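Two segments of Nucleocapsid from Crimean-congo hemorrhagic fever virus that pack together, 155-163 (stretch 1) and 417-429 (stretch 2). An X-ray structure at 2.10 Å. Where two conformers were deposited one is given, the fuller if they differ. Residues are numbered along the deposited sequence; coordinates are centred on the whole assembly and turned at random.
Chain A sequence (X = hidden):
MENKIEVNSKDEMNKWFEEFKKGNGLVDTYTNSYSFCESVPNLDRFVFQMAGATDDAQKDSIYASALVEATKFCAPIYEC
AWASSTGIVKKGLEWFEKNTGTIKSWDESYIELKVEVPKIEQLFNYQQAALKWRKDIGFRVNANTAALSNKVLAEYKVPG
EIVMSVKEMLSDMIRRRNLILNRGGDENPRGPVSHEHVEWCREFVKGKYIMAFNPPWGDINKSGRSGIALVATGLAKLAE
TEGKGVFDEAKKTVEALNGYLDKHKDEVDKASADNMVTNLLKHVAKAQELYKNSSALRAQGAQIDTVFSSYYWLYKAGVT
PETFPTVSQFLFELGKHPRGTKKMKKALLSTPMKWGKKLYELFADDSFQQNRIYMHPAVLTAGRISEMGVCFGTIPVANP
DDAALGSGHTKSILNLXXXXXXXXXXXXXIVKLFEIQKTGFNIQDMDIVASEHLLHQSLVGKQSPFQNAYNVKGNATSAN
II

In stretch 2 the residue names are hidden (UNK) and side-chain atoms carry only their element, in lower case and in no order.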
ATOM      1  N   GLU A 155      16.952  -8.795   9.460  1.00 63.13           N
ATOM      2  CA  GLU A 155      17.575  -9.924   8.831  1.00 63.11           C
ATOM      3  C   GLU A 155      16.525 -10.618   7.976  1.00 60.66           C
ATOM      4  O   GLU A 155      15.348 -10.626   8.332  1.00 59.86           O
ATOM      5  CB  GLU A 155      18.093 -10.902   9.908  1.00 65.36           C
ATOM      6  CG  GLU A 155      18.634 -10.251  11.239  1.00 68.30           C
ATOM      7  CD  GLU A 155      20.186 -10.037  11.347  1.00 70.94           C
ATOM      8  OE1 GLU A 155      20.974 -10.933  10.959  1.00 70.51           O
ATOM      9  OE2 GLU A 155      20.604  -8.960  11.852  1.00 72.25           O
ATOM     10  N   TYR A 156      16.939 -11.197   6.850  1.00 59.50           N
ATOM     11  CA  TYR A 156      16.045 -12.039   6.045  1.00 57.35           C
ATOM     12  C   TYR A 156      16.799 -13.284   5.706  1.00 57.69           C
ATOM     13  O   TYR A 156      17.785 -13.233   4.967  1.00 57.95           O
ATOM     14  CB  TYR A 156      15.618 -11.323   4.787  1.00 55.50           C
ATOM     15  CG  TYR A 156      14.443 -11.900   4.030  1.00 53.61           C
ATOM     16  CD1 TYR A 156      13.197 -12.006   4.611  1.00 53.73           C
ATOM     17  CD2 TYR A 156      14.565 -12.271   2.687  1.00 53.72           C
ATOM     18  CE1 TYR A 156      12.092 -12.502   3.896  1.00 51.58           C
ATOM     19  CE2 TYR A 156      13.465 -12.766   1.965  1.00 51.68           C
ATOM     20  CZ  TYR A 156      12.238 -12.880   2.575  1.00 51.06           C
ATOM     21  OH  TYR A 156      11.161 -13.372   1.856  1.00 47.57           O
ATOM     22  N   LYS A 157      16.320 -14.397   6.254  1.00 57.64           N
ATOM     23  CA  LYS A 157      16.951 -15.697   6.073  0.50 58.30           C
ATOM     24  C   LYS A 157      16.383 -16.384   4.849  1.00 56.45           C
ATOM     25  O   LYS A 157      15.186 -16.615   4.779  1.00 55.79           O
ATOM     26  CB  LYS A 157      16.717 -16.590   7.287  0.50 59.89           C
ATOM     27  CG  LYS A 157      17.331 -17.971   7.158  0.50 61.33           C
ATOM     28  CD  LYS A 157      18.823 -17.925   7.294  0.50 63.20           C
ATOM     29  CE  LYS A 157      19.466 -19.113   6.612  0.50 64.07           C
ATOM     30  NZ  LYS A 157      18.669 -20.364   6.743  0.50 64.38           N
ATOM     31  N   VAL A 158      17.254 -16.709   3.891  1.00 55.57           N
ATOM     32  CA  VAL A 158      16.888 -17.445   2.685  1.00 53.65           C
ATOM     33  C   VAL A 158      17.903 -18.557   2.514  1.00 54.90           C
ATOM     34  O   VAL A 158      18.957 -18.463   3.082  1.00 56.69           O
ATOM     35  CB  VAL A 158      16.905 -16.541   1.417  1.00 51.82           C
ATOM     36  CG1 VAL A 158      15.899 -15.368   1.555  1.00 50.09           C
ATOM     37  CG2 VAL A 158      18.295 -16.021   1.126  1.00 52.03           C
ATOM     38  N   PRO A 159      17.587 -19.606   1.731  1.00 54.22           N
ATOM     39  CA  PRO A 159      18.555 -20.629   1.350  1.00 55.75           C
ATOM     40  C   PRO A 159      19.773 -20.051   0.633  1.00 56.02           C
ATOM     41  O   PRO A 159      19.616 -19.120  -0.139  1.00 54.22           O
ATOM     42  CB  PRO A 159      17.789 -21.504   0.361  1.00 54.85           C
ATOM     43  CG  PRO A 159      16.414 -21.185   0.529  1.00 53.74           C
ATOM     44  CD  PRO A 159      16.250 -19.905   1.208  1.00 52.65           C
ATOM     45  N   GLY A 160      20.961 -20.624   0.900  1.00 57.92           N
ATOM     46  CA  GLY A 160      22.232 -20.183   0.313  1.00 58.71           C
ATOM     47  C   GLY A 160      22.252 -20.049  -1.204  1.00 57.77           C
ATOM     48  O   GLY A 160      22.921 -19.170  -1.747  1.00 58.09           O
ATOM     49  N   GLU A 161      21.517 -20.912  -1.889  1.00 57.03           N
ATOM     50  CA  GLU A 161      21.488 -20.910  -3.342  1.00 56.42           C
ATOM     51  C   GLU A 161      20.713 -19.750  -3.997  1.00 53.59           C
ATOM     52  O   GLU A 161      20.753 -19.608  -5.218  1.00 53.11           O
ATOM     53  CB  GLU A 161      20.937 -22.251  -3.858  1.00 57.13           C
ATOM     54  CG  GLU A 161      19.500 -22.568  -3.437  1.00 58.31           C
ATOM     55  CD  GLU A 161      18.830 -23.619  -4.327  1.00 61.69           C
ATOM     56  OE1 GLU A 161      18.949 -23.529  -5.577  1.00 63.41           O
ATOM     57  OE2 GLU A 161      18.182 -24.544  -3.772  1.00 64.11           O
ATOM     58  N   ILE A 162      19.987 -18.943  -3.225  1.00 51.81           N
ATOM     59  CA  ILE A 162      19.357 -17.752  -3.789  1.00 49.20           C
ATOM     60  C   ILE A 162      19.852 -16.459  -3.145  1.00 49.07           C
ATOM     61  O   ILE A 162      19.324 -15.404  -3.442  1.00 47.77           O
ATOM     62  CB  ILE A 162      17.841 -17.844  -3.733  1.00 47.51           C
ATOM     63  CG1 ILE A 162      17.309 -17.683  -2.300  1.00 47.68           C
ATOM     64  CG2 ILE A 162      17.383 -19.171  -4.355  1.00 47.19           C
ATOM     65  CD1 ILE A 162      15.828 -17.416  -2.254  1.00 45.40           C
ATOM     66  N   VAL A 163      20.857 -16.531  -2.264  1.00 50.24           N
ATOM     67  CA  VAL A 163      21.355 -15.330  -1.597  1.00 50.14           C
ATOM     68  C   VAL A 163      21.814 -14.246  -2.589  1.00 49.20           C
ATOM     69  O   VAL A 163      21.391 -13.100  -2.499  1.00 48.65           O
ATOM     70  CB  VAL A 163      22.482 -15.658  -0.560  1.00 52.38           C
ATOM     71  CG1 VAL A 163      23.266 -14.420  -0.205  1.00 52.89           C
ATOM     72  CG2 VAL A 163      21.882 -16.240   0.700  1.00 52.72           C
ATOM     73  N   UNK A 417       5.274 -19.580   3.048  1.00 44.39           N
ATOM     74  CA  UNK A 417       6.075 -19.421   4.282  1.00 46.97           C
ATOM     75  C   UNK A 417       7.432 -18.831   3.988  1.00 47.64           C
ATOM     76  O   UNK A 417       7.961 -18.990   2.889  1.00 47.19           O
ATOM     77  c   UNK A 417       5.171 -22.613   6.431  1.00 53.28           C
ATOM     78  n   UNK A 417       3.918 -23.064   7.071  1.00 54.62           N
ATOM     79  n   UNK A 417       2.263 -23.107   8.692  1.00 57.61           N
ATOM     80  n   UNK A 417       4.068 -21.685   8.976  1.00 55.48           N
ATOM     81  c   UNK A 417       4.978 -21.297   5.694  1.00 49.70           C
ATOM     82  c   UNK A 417       3.428 -22.616   8.242  1.00 56.18           C
ATOM     83  c   UNK A 417       6.256 -20.770   5.047  1.00 48.81           C
ATOM     84  N   UNK A 418       7.982 -18.144   4.978  1.00 49.60           N
ATOM     85  CA  UNK A 418       9.318 -17.598   4.901  1.00 50.96           C
ATOM     86  C   UNK A 418      10.302 -18.296   5.848  1.00 54.53           C
ATOM     87  O   UNK A 418      11.474 -17.976   5.826  1.00 55.26           O
ATOM     88  o   UNK A 418       8.756 -15.837   6.504  1.00 50.38           O
ATOM     89  c   UNK A 418       9.324 -16.077   5.211  1.00 50.73           C
ATOM     90  c   UNK A 418       8.518 -15.281   4.109  1.00 47.74           C
ATOM     91  N   UNK A 419       9.835 -19.250   6.659  1.00 57.22           N
ATOM     92  CA  UNK A 419      10.706 -19.861   7.712  1.00 60.71           C
ATOM     93  C   UNK A 419      11.722 -20.872   7.175  1.00 62.25           C
ATOM     94  O   UNK A 419      11.591 -21.377   6.053  1.00 61.52           O
ATOM     95  n   UNK A 419       7.547 -20.694   8.193  1.00 63.38           N
ATOM     96  c   UNK A 419       8.737 -21.317   8.351  1.00 63.49           C
ATOM     97  o   UNK A 419       8.898 -22.528   8.133  1.00 65.93           O
ATOM     98  c   UNK A 419       9.872 -20.445   8.839  1.00 62.27           C
ATOM     99  N   UNK A 420      12.754 -21.154   7.964  1.00 65.06           N
ATOM    100  CA  UNK A 420      13.835 -22.051   7.484  1.00 66.73           C
ATOM    101  C   UNK A 420      13.452 -23.528   7.545  1.00 68.17           C
ATOM    102  O   UNK A 420      14.075 -24.326   6.854  1.00 69.27           O
ATOM    103  c   UNK A 420      15.154 -21.826   8.223  1.00 68.77           C
ATOM    104  o   UNK A 420      15.385 -20.426   8.361  1.00 68.45           O
ATOM    105  c   UNK A 420      16.340 -22.456   7.450  1.00 69.61           C
ATOM    106  N   UNK A 421      12.438 -23.897   8.343  1.00 68.79           N
ATOM    107  CA  UNK A 421      11.953 -25.301   8.403  1.00 69.95           C
ATOM    108  C   UNK A 421      11.467 -25.776   7.018  1.00 68.17           C
ATOM    109  O   UNK A 421      11.598 -26.957   6.683  1.00 69.52           O
ATOM    110  o   UNK A 421      11.164 -22.855  10.533  1.00 71.60           O
ATOM    111  c   UNK A 421      11.252 -25.270  10.897  1.00 73.96           C
ATOM    112  c   UNK A 421      11.178 -23.809  11.370  1.00 74.06           C
ATOM    113  o   UNK A 421      11.138 -23.630  12.605  1.00 76.52           O
ATOM    114  c   UNK A 421      10.833 -25.479   9.419  1.00 70.77           C
ATOM    115  N   UNK A 422      10.904 -24.844   6.241  1.00 64.94           N
ATOM    116  CA  UNK A 422      10.543 -25.066   4.839  1.00 62.85           C
ATOM    117  C   UNK A 422      11.500 -24.337   3.870  1.00 60.75           C
ATOM    118  O   UNK A 422      11.261 -24.320   2.693  1.00 59.70           O
ATOM    119  o   UNK A 422       8.934 -23.258   5.014  1.00 60.25           O
ATOM    120  c   UNK A 422       9.088 -24.600   4.564  1.00 61.13           C
ATOM    121  c   UNK A 422       8.092 -25.475   5.289  1.00 62.71           C
ATOM    122  N   UNK A 423      12.585 -23.754   4.361  1.00 60.47           N
ATOM    123  CA  UNK A 423      13.564 -23.001   3.515  1.00 58.89           C
ATOM    124  C   UNK A 423      13.003 -21.854   2.647  1.00 55.21           C
ATOM    125  O   UNK A 423      13.393 -21.650   1.480  1.00 54.78           O
ATOM    126  n   UNK A 423      15.885 -24.080   4.681  1.00 65.81           N
ATOM    127  o   UNK A 423      16.774 -24.514   2.665  1.00 67.68           O
ATOM    128  c   UNK A 423      14.459 -23.981   2.701  1.00 60.41           C
ATOM    129  c   UNK A 423      15.808 -24.217   3.352  1.00 63.63           C
ATOM    130  N   UNK A 424      12.093 -21.103   3.247  1.00 52.54           N
ATOM    131  CA  UNK A 424      11.561 -19.884   2.681  1.00 49.04           C
ATOM    132  C   UNK A 424      11.043 -20.026   1.219  1.00 46.60           C
ATOM    133  O   UNK A 424      11.565 -19.406   0.298  1.00 45.19           O
ATOM    134  n   UNK A 424      12.746 -16.308   3.043  1.00 45.01           N
ATOM    135  c   UNK A 424      12.004 -17.362   2.657  1.00 46.77           C
ATOM    136  o   UNK A 424      10.893 -17.244   2.180  1.00 41.98           O
ATOM    137  c   UNK A 424      12.608 -18.760   2.845  1.00 48.69           C
ATOM    138  N   UNK A 425       9.999 -20.843   1.026  1.00 45.37           N
ATOM    139  CA  UNK A 425       9.445 -20.988  -0.288  1.00 44.00           C
ATOM    140  C   UNK A 425       8.865 -19.687  -0.824  1.00 41.63           C
ATOM    141  O   UNK A 425       8.703 -19.585  -2.007  1.00 40.54           O
ATOM    142  c   UNK A 425       7.996 -21.933   1.257  1.00 45.26           C
ATOM    143  c   UNK A 425       8.329 -22.048  -0.086  1.00 44.42           C
ATOM    144  c   UNK A 425       9.272 -21.697   1.963  1.00 46.54           C
ATOM    145  N   UNK A 426       8.560 -18.717   0.055  1.00 41.03           N
ATOM    146  CA  UNK A 426       8.161 -17.413  -0.384  1.00 39.60           C
ATOM    147  C   UNK A 426       9.285 -16.784  -1.194  1.00 39.42           C
ATOM    148  O   UNK A 426       9.088 -16.381  -2.373  1.00 38.06           O
ATOM    149  s   UNK A 426       7.209 -14.883   0.289  1.00 37.39           S
ATOM    150  c   UNK A 426       7.839 -16.524   0.801  1.00 39.67           C
ATOM    151  N   UNK A 427      10.456 -16.693  -0.571  1.00 40.28           N
ATOM    152  CA  UNK A 427      11.585 -16.044  -1.222  1.00 40.50           C
ATOM    153  C   UNK A 427      12.027 -16.857  -2.455  1.00 40.97           C
ATOM    154  O   UNK A 427      12.296 -16.298  -3.514  1.00 40.48           O
ATOM    155  c   UNK A 427      12.711 -15.841  -0.246  1.00 41.87           C
ATOM    156  N   UNK A 428      12.070 -18.173  -2.354  1.00 42.04           N
ATOM    157  CA  UNK A 428      12.470 -18.935  -3.535  1.00 42.82           C
ATOM    158  C   UNK A 428      11.603 -18.581  -4.749  1.00 40.93           C
ATOM    159  O   UNK A 428      12.129 -18.421  -5.848  1.00 41.16           O
ATOM    160  c   UNK A 428      13.627 -22.340  -2.213  1.00 52.44           C
ATOM    161  n   UNK A 428      12.813 -22.763  -1.060  1.00 56.75           N
ATOM    162  c   UNK A 428      12.445 -20.422  -3.279  1.00 44.17           C
ATOM    163  c   UNK A 428      11.792 -23.645  -1.069  1.00 57.95           C
ATOM    164  c   UNK A 428      13.605 -20.859  -2.410  1.00 48.02           C
ATOM    165  n   UNK A 428      11.371 -24.267  -2.176  1.00 58.27           N
ATOM    166  n   UNK A 428      11.182 -23.908   0.063  1.00 59.21           N
ATOM    167  N   UNK A 429      10.307 -18.443  -4.526  1.00 39.46           N
ATOM    168  CA  UNK A 429       9.353 -18.240  -5.589  1.00 38.08           C
ATOM    169  C   UNK A 429       9.416 -16.810  -6.172  1.00 36.87           C
ATOM    170  O   UNK A 429       9.270 -16.632  -7.396  1.00 37.41           O
ATOM    171  c   UNK A 429       6.865 -18.388  -6.180  1.00 36.36           C
ATOM    172  c   UNK A 429       7.954 -18.540  -5.064  1.00 37.93           C
ATOM    173  o   UNK A 429       7.941 -19.855  -4.500  1.00 38.32           O
TER

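Position 417 has seven side-chain atoms: three carbons in a chain, a nitrogen, then a carbon carrying two more nitrogens. That is a guanidinium. It touches nothing on stretch 1. The residue is Arg417.

Position 418 has one carbon carrying an oxygen and a carbon. Its terminal carbon lies near the hydroxyl of Tyr156. This beta-branched hydroxyl side chain is a threonine, Thr418. Its CB points toward stretch 1, and its CG2 lies 4.0 Å from Tyr156 OH.

Position 419 has two carbons, the second carrying one oxygen and one nitrogen. It makes no contact with stretch 1, and its CB points away. That is a carboxamide on a short stem, so the residue is Asn419.

Position 420 again has one carbon bearing an oxygen and a carbon. Its terminal carbon lies close to Lys157 NZ. It is Thr420. Its CG2 comes within 3.2 Å of Lys157 NZ, a close contact between two exposed residues.

Position 421 has three carbons, the third carrying two oxygens. It is out of reach of stretch 1. This is a carboxylate on a two-carbon stem, Glu421.

Position 422 shows one carbon with an oxygen and a carbon, and no contact across. It is Thr422. Its OG1 donates to Asn419 OD1 at 3.2 Å, inside the loop.

Position 423 has two carbons, the second with one oxygen and one nitrogen. Its backbone O and its side chain both lie near the ring of Pro159. It is Asn423. Its ND2 donates to Thr420 O at 2.8 Å, which braces the turn. Its backbone O lies 3.2 Å from Pro159 CG, and its OD1 is 3.9 Å from Pro159 CB.

Position 424 has the same atoms, two carbons ending in one oxygen and one nitrogen. The side chain reaches the backbone carbonyl of Lys157 and the ring of Tyr156. An amide can donate to that carbonyl through its nitrogen. The residue is Asn424. Its ND2 donates to Lys157 O at 3.0 Å, with an angle of 161°, and lies over one face of the Tyr156 ring.

Position 425 has three carbons closing a ring onto the backbone nitrogen. It makes no contact with stretch 1, and its CB points away. It is Pro425, in the first turn of the helix.

Position 426 has one carbon and one sulfur. Its CA-to-CB bond points sideways to stretch 1. It is Cys426, buried.

Position 427 has a single carbon, which packs on Val158, Tyr156 and Ile162. It is Ala427. Its CB lies 3.7 Å from Val158 CG1, 3.6 Å from Tyr156 OH and 4.0 Å from Ile162 CD1.

Position 428 has three carbons, a nitrogen, and a carbon with two more nitrogens. Its carbon stem lies near Pro159 and Ile162. It is Arg428. Its CD is 4.1 Å from Pro159 CG. Its NE donates to Asn423 O at 2.8 Å, nearly straight.

Position 429 has one carbon carrying an oxygen and a carbon, with no contact across. It is Thr429. Its OG1 donates to Pro425 O at 2.6 Å.

The contact turns on Asn424. Its OD1 caps the helix by accepting from Ala427 N at 2.8 Å, while its ND2 makes the only hydrogen bond between the stretches. Beside it, Ala427 packs against Tyr156, Val158 and Ile162. Pro159 fits against Asn423 and Arg428.

Stretch 2 417-429: RTNTETNNPCART
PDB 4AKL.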